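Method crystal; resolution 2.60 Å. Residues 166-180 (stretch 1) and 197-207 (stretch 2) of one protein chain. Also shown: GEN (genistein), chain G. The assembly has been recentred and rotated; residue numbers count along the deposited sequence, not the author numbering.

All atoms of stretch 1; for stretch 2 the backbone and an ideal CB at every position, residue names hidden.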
ATOM      1  N   GLU A 166      -1.748  16.215   8.521  1.00 61.22           N
ATOM      2  CA  GLU A 166      -2.921  15.706   7.898  1.00 60.70           C
ATOM      3  C   GLU A 166      -2.889  16.101   6.435  1.00 54.59           C
ATOM      4  O   GLU A 166      -3.130  15.282   5.570  1.00 54.18           O
ATOM      5  CB  GLU A 166      -4.165  16.240   8.626  1.00 67.74           C
ATOM      6  CG  GLU A 166      -5.513  15.744   8.091  1.00 75.33           C
ATOM      7  CD  GLU A 166      -6.699  16.068   8.995  1.00 86.33           C
ATOM      8  OE1 GLU A 166      -7.014  17.278   9.195  1.00 91.24           O
ATOM      9  OE2 GLU A 166      -7.294  15.088   9.516  1.00 84.45           O
ATOM     10  N   ALA A 167      -2.582  17.358   6.154  1.00 54.71           N
ATOM     11  CA  ALA A 167      -2.628  17.837   4.767  1.00 54.79           C
ATOM     12  C   ALA A 167      -1.541  17.210   3.940  1.00 52.83           C
ATOM     13  O   ALA A 167      -1.745  16.880   2.788  1.00 51.01           O
ATOM     14  CB  ALA A 167      -2.512  19.336   4.708  1.00 55.03           C
ATOM     15  N   ALA A 168      -0.377  17.041   4.526  1.00 53.09           N
ATOM     16  CA  ALA A 168       0.713  16.409   3.811  1.00 53.86           C
ATOM     17  C   ALA A 168       0.307  14.999   3.448  1.00 54.69           C
ATOM     18  O   ALA A 168       0.502  14.543   2.326  1.00 56.91           O
ATOM     19  CB  ALA A 168       1.969  16.403   4.666  1.00 55.04           C
ATOM     20  N   ASN A 169      -0.251  14.292   4.409  1.00 54.37           N
ATOM     21  CA  ASN A 169      -0.625  12.909   4.179  1.00 54.32           C
ATOM     22  C   ASN A 169      -1.707  12.800   3.105  1.00 52.47           C
ATOM     23  O   ASN A 169      -1.743  11.862   2.314  1.00 53.22           O
ATOM     24  CB  ASN A 169      -1.073  12.308   5.494  1.00 56.78           C
ATOM     25  CG  ASN A 169      -1.427  10.863   5.397  1.00 58.66           C
ATOM     26  OD1 ASN A 169      -2.505  10.534   5.774  1.00 65.97           O
ATOM     27  ND2 ASN A 169      -0.515   9.995   4.952  1.00 61.17           N
ATOM     28  N   GLN A 170      -2.563  13.797   3.039  1.00 54.54           N
ATOM     29  CA  GLN A 170      -3.613  13.785   2.058  1.00 55.15           C
ATOM     30  C   GLN A 170      -3.058  14.016   0.687  1.00 53.86           C
ATOM     31  O   GLN A 170      -3.419  13.325  -0.259  1.00 57.70           O
ATOM     32  CB  GLN A 170      -4.648  14.827   2.413  1.00 56.41           C
ATOM     33  CG  GLN A 170      -5.464  14.374   3.605  1.00 57.25           C
ATOM     34  CD  GLN A 170      -6.238  15.497   4.265  1.00 61.65           C
ATOM     35  OE1 GLN A 170      -5.855  16.668   4.210  1.00 66.09           O
ATOM     36  NE2 GLN A 170      -7.347  15.138   4.900  1.00 60.71           N
ATOM     37  N   PHE A 171      -2.131  14.942   0.588  1.00 53.55           N
ATOM     38  CA  PHE A 171      -1.461  15.189  -0.693  1.00 55.96           C
ATOM     39  C   PHE A 171      -0.791  13.933  -1.228  1.00 50.36           C
ATOM     40  O   PHE A 171      -0.938  13.584  -2.384  1.00 50.72           O
ATOM     41  CB  PHE A 171      -0.423  16.302  -0.555  1.00 55.39           C
ATOM     42  CG  PHE A 171       0.340  16.554  -1.799  1.00 55.81           C
ATOM     43  CD1 PHE A 171      -0.198  17.337  -2.796  1.00 58.45           C
ATOM     44  CD2 PHE A 171       1.591  16.034  -1.974  1.00 54.92           C
ATOM     45  CE1 PHE A 171       0.507  17.584  -3.951  1.00 57.44           C
ATOM     46  CE2 PHE A 171       2.313  16.286  -3.131  1.00 53.96           C
ATOM     47  CZ  PHE A 171       1.772  17.056  -4.119  1.00 54.28           C
ATOM     48  N   LEU A 172      -0.082  13.243  -0.355  1.00 51.50           N
ATOM     49  CA  LEU A 172       0.644  12.065  -0.748  1.00 52.13           C
ATOM     50  C   LEU A 172      -0.288  10.903  -1.058  1.00 52.31           C
ATOM     51  O   LEU A 172      -0.108  10.223  -2.063  1.00 56.85           O
ATOM     52  CB  LEU A 172       1.655  11.691   0.318  1.00 55.92           C
ATOM     53  CG  LEU A 172       2.743  12.753   0.563  1.00 53.74           C
ATOM     54  CD1 LEU A 172       3.473  12.503   1.871  1.00 54.75           C
ATOM     55  CD2 LEU A 172       3.739  12.776  -0.585  1.00 55.92           C
ATOM     56  N   SER A 173      -1.324  10.704  -0.265  1.00 50.52           N
ATOM     57  CA  SER A 173      -2.334   9.711  -0.632  1.00 50.26           C
ATOM     58  C   SER A 173      -2.961   9.991  -2.005  1.00 46.00           C
ATOM     59  O   SER A 173      -3.164   9.070  -2.760  1.00 41.10           O
ATOM     60  CB  SER A 173      -3.418   9.643   0.408  1.00 51.73           C
ATOM     61  OG  SER A 173      -2.813   9.326   1.646  1.00 55.14           O
ATOM     62  N   LEU A 174      -3.208  11.249  -2.342  1.00 44.01           N
ATOM     63  CA  LEU A 174      -3.791  11.554  -3.632  1.00 47.08           C
ATOM     64  C   LEU A 174      -2.873  11.213  -4.788  1.00 49.88           C
ATOM     65  O   LEU A 174      -3.279  10.605  -5.755  1.00 57.78           O
ATOM     66  CB  LEU A 174      -4.155  13.013  -3.730  1.00 46.81           C
ATOM     67  CG  LEU A 174      -5.341  13.339  -2.845  1.00 49.81           C
ATOM     68  CD1 LEU A 174      -5.472  14.834  -2.675  1.00 48.98           C
ATOM     69  CD2 LEU A 174      -6.616  12.750  -3.442  1.00 53.88           C
ATOM     70  N   VAL A 175      -1.627  11.602  -4.667  1.00 55.21           N
ATOM     71  CA  VAL A 175      -0.658  11.506  -5.734  1.00 53.96           C
ATOM     72  C   VAL A 175      -0.255  10.061  -5.917  1.00 52.46           C
ATOM     73  O   VAL A 175      -0.026   9.583  -7.022  1.00 47.64           O
ATOM     74  CB  VAL A 175       0.533  12.394  -5.355  1.00 56.26           C
ATOM     75  CG1 VAL A 175       1.853  11.762  -5.722  1.00 63.31           C
ATOM     76  CG2 VAL A 175       0.389  13.734  -6.027  1.00 58.75           C
ATOM     77  N   ARG A 176      -0.135   9.379  -4.795  1.00 51.42           N
ATOM     78  CA  ARG A 176       0.257   7.975  -4.773  1.00 52.81           C
ATOM     79  C   ARG A 176      -0.885   7.141  -5.302  1.00 52.54           C
ATOM     80  O   ARG A 176      -0.692   6.219  -6.047  1.00 59.52           O
ATOM     81  CB  ARG A 176       0.543   7.612  -3.307  1.00 53.35           C
ATOM     82  CG  ARG A 176       1.014   6.220  -3.044  1.00 50.80           C
ATOM     83  CD  ARG A 176       1.481   6.104  -1.616  1.00 49.56           C
ATOM     84  NE  ARG A 176       0.372   6.121  -0.683  1.00 51.16           N
ATOM     85  CZ  ARG A 176       0.232   6.963   0.333  1.00 47.95           C
ATOM     86  NH1 ARG A 176       1.126   7.898   0.570  1.00 55.27           N
ATOM     87  NH2 ARG A 176      -0.811   6.862   1.124  1.00 47.95           N
ATOM     88  N   GLY A 177      -2.085   7.485  -4.867  1.00 53.85           N
ATOM     89  CA  GLY A 177      -3.295   6.774  -5.192  1.00 53.66           C
ATOM     90  C   GLY A 177      -3.157   5.283  -5.108  1.00 54.23           C
ATOM     91  O   GLY A 177      -2.939   4.708  -4.055  1.00 57.43           O
ATOM     92  N   GLU A 178      -3.216   4.701  -6.281  1.00 57.46           N
ATOM     93  CA  GLU A 178      -3.392   3.301  -6.483  1.00 58.77           C
ATOM     94  C   GLU A 178      -2.086   2.664  -6.966  1.00 59.66           C
ATOM     95  O   GLU A 178      -2.035   1.461  -7.195  1.00 56.09           O
ATOM     96  CB  GLU A 178      -4.363   3.194  -7.632  1.00 64.81           C
ATOM     97  CG  GLU A 178      -5.527   2.286  -7.452  1.00 72.52           C
ATOM     98  CD  GLU A 178      -6.224   2.070  -8.797  1.00 75.73           C
ATOM     99  OE1 GLU A 178      -5.862   2.732  -9.825  1.00 58.85           O
ATOM    100  OE2 GLU A 178      -7.135   1.211  -8.801  1.00 87.33           O
ATOM    101  N   LEU A 179      -1.052   3.473  -7.226  1.00 59.89           N
ATOM    102  CA  LEU A 179       0.075   2.995  -7.979  1.00 58.90           C
ATOM    103  C   LEU A 179       0.847   1.969  -7.224  1.00 51.48           C
ATOM    104  O   LEU A 179       1.326   1.030  -7.819  1.00 53.28           O
ATOM    105  CB  LEU A 179       0.999   4.122  -8.439  1.00 60.41           C
ATOM    106  CG  LEU A 179       0.266   5.199  -9.239  1.00 71.32           C
ATOM    107  CD1 LEU A 179       1.046   6.498  -9.178  1.00 73.31           C
ATOM    108  CD2 LEU A 179       0.088   4.768 -10.700  1.00 75.28           C
ATOM    109  N   PRO A 180       0.961   2.126  -5.921  1.00 51.86           N
ATOM    110  CA  PRO A 180       1.759   1.143  -5.216  1.00 52.97           C
ATOM    111  C   PRO A 180       1.219  -0.266  -5.449  1.00 53.18           C
ATOM    112  O   PRO A 180       1.980  -1.198  -5.647  1.00 55.01           O
ATOM    113  CB  PRO A 180       1.580   1.527  -3.758  1.00 51.31           C
ATOM    114  CG  PRO A 180       1.173   2.948  -3.755  1.00 52.91           C
ATOM    115  CD  PRO A 180       0.520   3.236  -5.061  1.00 53.12           C
ATOM    116  N   UNK A 197       0.766  12.908 -15.481  1.00 56.60           N
ATOM    117  CA  UNK A 197      -0.682  12.900 -15.412  1.00 53.14           C
ATOM    118  C   UNK A 197      -1.176  12.502 -14.031  1.00 48.44           C
ATOM    119  O   UNK A 197      -2.146  13.075 -13.533  1.00 48.16           O
ATOM    120  CB  UNK A 197      -1.255  11.952 -16.468  1.00 53.14           C
ATOM    121  N   UNK A 198      -0.517  11.526 -13.436  1.00 46.84           N
ATOM    122  CA  UNK A 198      -0.827  11.076 -12.066  1.00 50.69           C
ATOM    123  C   UNK A 198      -0.671  12.198 -11.069  1.00 49.30           C
ATOM    124  O   UNK A 198      -1.531  12.424 -10.196  1.00 51.74           O
ATOM    125  CB  UNK A 198       0.073   9.906 -11.664  1.00 50.69           C
ATOM    126  N   UNK A 199       0.403  12.941 -11.243  1.00 50.78           N
ATOM    127  CA  UNK A 199       0.710  14.047 -10.361  1.00 53.62           C
ATOM    128  C   UNK A 199      -0.242  15.188 -10.569  1.00 52.29           C
ATOM    129  O   UNK A 199      -0.695  15.768  -9.611  1.00 54.21           O
ATOM    130  CB  UNK A 199       2.150  14.520 -10.570  1.00 53.62           C
ATOM    131  N   UNK A 200      -0.521  15.512 -11.822  1.00 55.72           N
ATOM    132  CA  UNK A 200      -1.332  16.659 -12.127  1.00 57.88           C
ATOM    133  C   UNK A 200      -2.732  16.435 -11.564  1.00 61.89           C
ATOM    134  O   UNK A 200      -3.346  17.359 -11.026  1.00 65.49           O
ATOM    135  CB  UNK A 200      -1.372  16.915 -13.635  1.00 57.88           C
ATOM    136  N   UNK A 201      -3.233  15.203 -11.663  1.00 60.49           N
ATOM    137  CA  UNK A 201      -4.557  14.874 -11.149  1.00 59.30           C
ATOM    138  C   UNK A 201      -4.647  15.054  -9.629  1.00 59.84           C
ATOM    139  O   UNK A 201      -5.611  15.635  -9.129  1.00 58.55           O
ATOM    140  CB  UNK A 201      -4.917  13.435 -11.525  1.00 59.30           C
ATOM    141  N   UNK A 202      -3.632  14.552  -8.923  1.00 60.35           N
ATOM    142  CA  UNK A 202      -3.563  14.638  -7.463  1.00 58.90           C
ATOM    143  C   UNK A 202      -3.408  16.054  -6.939  1.00 59.68           C
ATOM    144  O   UNK A 202      -4.063  16.470  -5.980  1.00 56.84           O
ATOM    145  CB  UNK A 202      -2.398  13.788  -6.953  1.00 58.90           C
ATOM    146  N   UNK A 203      -2.579  16.814  -7.630  1.00 58.91           N
ATOM    147  CA  UNK A 203      -2.328  18.185  -7.281  1.00 54.97           C
ATOM    148  C   UNK A 203      -3.529  19.048  -7.548  1.00 54.58           C
ATOM    149  O   UNK A 203      -3.865  19.899  -6.755  1.00 50.69           O
ATOM    150  CB  UNK A 203      -1.114  18.717  -8.045  1.00 54.97           C
ATOM    151  N   UNK A 204      -4.156  18.858  -8.705  1.00 59.23           N
ATOM    152  CA  UNK A 204      -5.305  19.663  -9.086  1.00 59.63           C
ATOM    153  C   UNK A 204      -6.323  19.551  -7.973  1.00 56.41           C
ATOM    154  O   UNK A 204      -6.922  20.533  -7.548  1.00 61.18           O
ATOM    155  CB  UNK A 204      -5.892  19.219 -10.428  1.00 59.63           C
ATOM    156  N   UNK A 205      -6.497  18.338  -7.485  1.00 53.95           N
ATOM    157  CA  UNK A 205      -7.506  18.050  -6.485  1.00 56.24           C
ATOM    158  C   UNK A 205      -7.128  18.634  -5.139  1.00 54.66           C
ATOM    159  O   UNK A 205      -7.940  19.232  -4.443  1.00 52.77           O
ATOM    160  CB  UNK A 205      -7.720  16.540  -6.363  1.00 56.24           C
ATOM    161  N   UNK A 206      -5.882  18.414  -4.752  1.00 56.81           N
ATOM    162  CA  UNK A 206      -5.371  18.965  -3.523  1.00 53.86           C
ATOM    163  C   UNK A 206      -5.574  20.467  -3.463  1.00 58.23           C
ATOM    164  O   UNK A 206      -5.950  21.011  -2.415  1.00 62.67           O
ATOM    165  CB  UNK A 206      -3.888  18.623  -3.367  1.00 53.86           C
ATOM    166  N   UNK A 207      -5.332  21.137  -4.582  1.00 57.42           N
ATOM    167  CA  UNK A 207      -5.492  22.576  -4.637  1.00 61.85           C
ATOM    168  C   UNK A 207      -6.984  22.988  -4.648  1.00 65.96           C
ATOM    169  O   UNK A 207      -7.338  23.971  -4.022  1.00 69.18           O
ATOM    170  CB  UNK A 207      -4.780  23.124  -5.875  1.00 61.85           C
TER
HETATM  171  C1  GEN G1001      -3.938  -3.619  -1.493  1.00 99.85           C
HETATM  172  C2  GEN G1001      -5.169  -3.083  -2.006  1.00 97.89           C
HETATM  173  O2  GEN G1001      -6.292  -3.864  -2.164  1.00102.31           O
HETATM  174  C3  GEN G1001      -5.334  -1.746  -2.376  1.00 84.45           C
HETATM  175  C4  GEN G1001      -4.277  -0.881  -2.262  1.00 81.75           C
HETATM  176  O4  GEN G1001      -4.506   0.402  -2.647  1.00 79.17           O
HETATM  177  C5  GEN G1001      -2.963  -1.405  -1.744  1.00 87.99           C
HETATM  178  C6  GEN G1001      -1.793  -0.534  -1.603  1.00 97.27           C
HETATM  179  O6  GEN G1001      -1.952   0.676  -1.925  1.00 94.73           O
HETATM  180  C7  GEN G1001      -0.486  -1.155  -1.134  1.00106.69           C
HETATM  181  C8  GEN G1001      -0.434  -2.529  -0.740  1.00 92.56           C
HETATM  182  O9  GEN G1001      -1.522  -3.322  -0.857  1.00 83.91           O
HETATM  183  C10 GEN G1001      -2.771  -2.835  -1.333  1.00 95.22           C
HETATM  184  C11 GEN G1001       0.640  -0.224  -0.791  1.00118.24           C
HETATM  185  C12 GEN G1001       1.990  -0.558  -0.564  1.00113.88           C
HETATM  186  C13 GEN G1001       2.841   0.470  -0.071  1.00108.71           C
HETATM  187  C14 GEN G1001       2.353   1.766   0.283  1.00 98.20           C
HETATM  188  O14 GEN G1001       3.182   2.746   0.764  1.00 94.43           O
HETATM  189  C15 GEN G1001       1.003   2.073   0.152  1.00 91.31           C
HETATM  190  C16 GEN G1001       0.180   1.078  -0.340  1.00100.94           C

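Stretch 2 is a single helix running at 144° to helix 166-176, roughly antiparallel to it, with the axes approaching to 8.0 Å. Its early positions therefore lie near the C-terminal end of that helix and its late ones near Ala167 and Phe171.

Position 197 has nothing of stretch 1 within 5.5 Å of its ideal CB, so stretch 1 sets no demand, and a polar residue is as suitable as any. It is Gln197, whose side chain stays out of reach of stretch 1.

At position 198 CA-to-CB points toward stretch 1, with the ideal CB 4.3 Å from Leu179 CD1 and 4.7 Å from Val175 O. The leucine invites an aliphatic group, yet a long flexible chain could lay its methylenes here and carry a polar end onward. The residue is Glu198: its OE1 lies 4.0 Å from Leu179 CD2, a packing contact, and no hydrogen bond reaches stretch 1.

Position 199 points away, although its ideal CB is still 4.9 Å from Val175 CG2. Many residues would fit, a beta-branched aliphatic among them. Ile199 is found, and its closest contact is made by the backbone, with O 4.3 Å from Val175 CG2.

Position 200 points away and position 201 sideways, both beyond reach of stretch 1, which leaves each choice open. They are Glu200 and the small Ala201.

Position 202 is the most restrictive. Its CA is 4.6 Å from the CA of Val175, and CA-to-CB points toward stretch 1. An ideal CB would stand 2.9 Å from Val175 CG2, a clash, and 3.4 Å from Leu174 C, so even alanine would be too large for these coordinates. The backbone angles, -66/-41, are ordinary helical values; space, not conformation, argues for glycine. Gly202 lets the backbones close up: its CA packs 4.3 Å from Val175 CG2 and its O 3.9 Å from Leu174 CD1.

Position 203 points sideways, its ideal CB 4.5 Å from Phe171 CE1. An aliphatic or aromatic group would suit the edge of that ring. Leu203 places CD1 4.1 Å from Phe171 CE1, near the plane of the ring.

Position 204 has no neighbour in stretch 1 within reach, and a long polar chain is acceptable. It is Lys204.

Position 205 points toward stretch 1, its ideal CB 4.6 Å from Leu174 CD1. A large apolar residue could touch that methyl. Phe205 does, its CD1 3.9 Å from Leu174 CD1, while the rest of the ring extends beyond.

Position 206 also points toward stretch 1, its ideal CB 3.9 Å from Phe171 CD1 and 4.2 Å from Leu174 CD1. Leucine or methionine could fill such apolar surroundings, but an aromatic ring can also offer a face to Phe171. Phe206 does this: the edge of Phe171 meets its face, centroids 5.2 Å apart and planes at 78°, while Phe171 CB sits over that face, 4.1 Å from the centroid. Farther along, CE1 of Phe206 reaches to 3.6 Å from Ala167 O.

Position 207 is out of reach, so stretch 1 does not constrain it; the residue is Leu207.

Stretch 2, residues 197-207: QEIEAGLKFFL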
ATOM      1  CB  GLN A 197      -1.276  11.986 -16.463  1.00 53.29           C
ATOM      2  CG  GLN A 197      -1.279  12.586 -17.845  1.00 57.55           C
ATOM      3  CD  GLN A 197      -1.541  11.569 -18.955  1.00 58.91           C
ATOM      4  OE1 GLN A 197      -2.132  10.508 -18.743  1.00 56.74           O
ATOM      5  NE2 GLN A 197      -1.099  11.906 -20.153  1.00 63.75           N
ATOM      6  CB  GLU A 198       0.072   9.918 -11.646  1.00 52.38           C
ATOM      7  CG  GLU A 198      -0.160   8.636 -12.452  1.00 60.20           C
ATOM      8  CD  GLU A 198      -1.588   8.101 -12.375  1.00 61.54           C
ATOM      9  OE1 GLU A 198      -2.135   8.092 -11.276  1.00 65.05           O
ATOM     10  OE2 GLU A 198      -2.158   7.680 -13.407  1.00 64.66           O
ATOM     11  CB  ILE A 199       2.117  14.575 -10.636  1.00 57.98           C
ATOM     12  CG1 ILE A 199       3.138  13.552 -10.181  1.00 60.77           C
ATOM     13  CG2 ILE A 199       2.347  15.882  -9.909  1.00 58.92           C
ATOM     14  CD1 ILE A 199       4.535  13.884 -10.639  1.00 64.26           C
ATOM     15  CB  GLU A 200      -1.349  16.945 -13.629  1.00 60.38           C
ATOM     16  CG  GLU A 200      -2.068  18.232 -14.000  1.00 72.10           C
ATOM     17  CD  GLU A 200      -1.594  19.436 -13.178  1.00 84.64           C
ATOM     18  OE1 GLU A 200      -0.346  19.642 -13.097  1.00 79.54           O
ATOM     19  OE2 GLU A 200      -2.475  20.153 -12.620  1.00 88.17           O
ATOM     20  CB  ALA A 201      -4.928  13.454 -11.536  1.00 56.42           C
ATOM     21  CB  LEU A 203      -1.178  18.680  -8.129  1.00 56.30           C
ATOM     22  CG  LEU A 203      -0.855  20.147  -8.028  1.00 55.96           C
ATOM     23  CD1 LEU A 203      -0.532  20.491  -6.587  1.00 58.02           C
ATOM     24  CD2 LEU A 203       0.318  20.478  -8.935  1.00 57.72           C
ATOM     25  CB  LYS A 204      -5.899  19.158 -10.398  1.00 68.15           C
ATOM     26  CG  LYS A 204      -6.488  20.243 -11.272  1.00 82.46           C
ATOM     27  CD  LYS A 204      -6.840  19.769 -12.679  1.00 89.04           C
ATOM     28  CE  LYS A 204      -5.657  20.161 -13.574  1.00 99.72           C
ATOM     29  NZ  LYS A 204      -5.814  19.870 -15.018  1.00112.45           N
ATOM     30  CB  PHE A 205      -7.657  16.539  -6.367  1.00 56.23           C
ATOM     31  CG  PHE A 205      -8.855  16.101  -5.572  1.00 56.79           C
ATOM     32  CD1 PHE A 205      -8.811  16.036  -4.203  1.00 55.14           C
ATOM     33  CD2 PHE A 205     -10.029  15.734  -6.214  1.00 58.09           C
ATOM     34  CE1 PHE A 205      -9.919  15.631  -3.483  1.00 60.71           C
ATOM     35  CE2 PHE A 205     -11.141  15.312  -5.500  1.00 55.73           C
ATOM     36  CZ  PHE A 205     -11.085  15.258  -4.133  1.00 57.66           C
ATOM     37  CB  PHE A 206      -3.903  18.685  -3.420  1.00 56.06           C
ATOM     38  CG  PHE A 206      -3.308  19.169  -2.156  1.00 56.96           C
ATOM     39  CD1 PHE A 206      -3.567  18.520  -0.983  1.00 54.98           C
ATOM     40  CD2 PHE A 206      -2.528  20.285  -2.140  1.00 60.33           C
ATOM     41  CE1 PHE A 206      -3.043  18.960   0.192  1.00 55.09           C
ATOM     42  CE2 PHE A 206      -2.002  20.740  -0.956  1.00 62.33           C
ATOM     43  CZ  PHE A 206      -2.259  20.072   0.213  1.00 57.43           C
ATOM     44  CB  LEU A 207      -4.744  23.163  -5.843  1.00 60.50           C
ATOM     45  CG  LEU A 207      -3.225  23.014  -5.869  1.00 63.58           C
ATOM     46  CD1 LEU A 207      -2.614  23.515  -7.165  1.00 61.28           C
ATOM     47  CD2 LEU A 207      -2.588  23.750  -4.699  1.00 68.29           C
TER
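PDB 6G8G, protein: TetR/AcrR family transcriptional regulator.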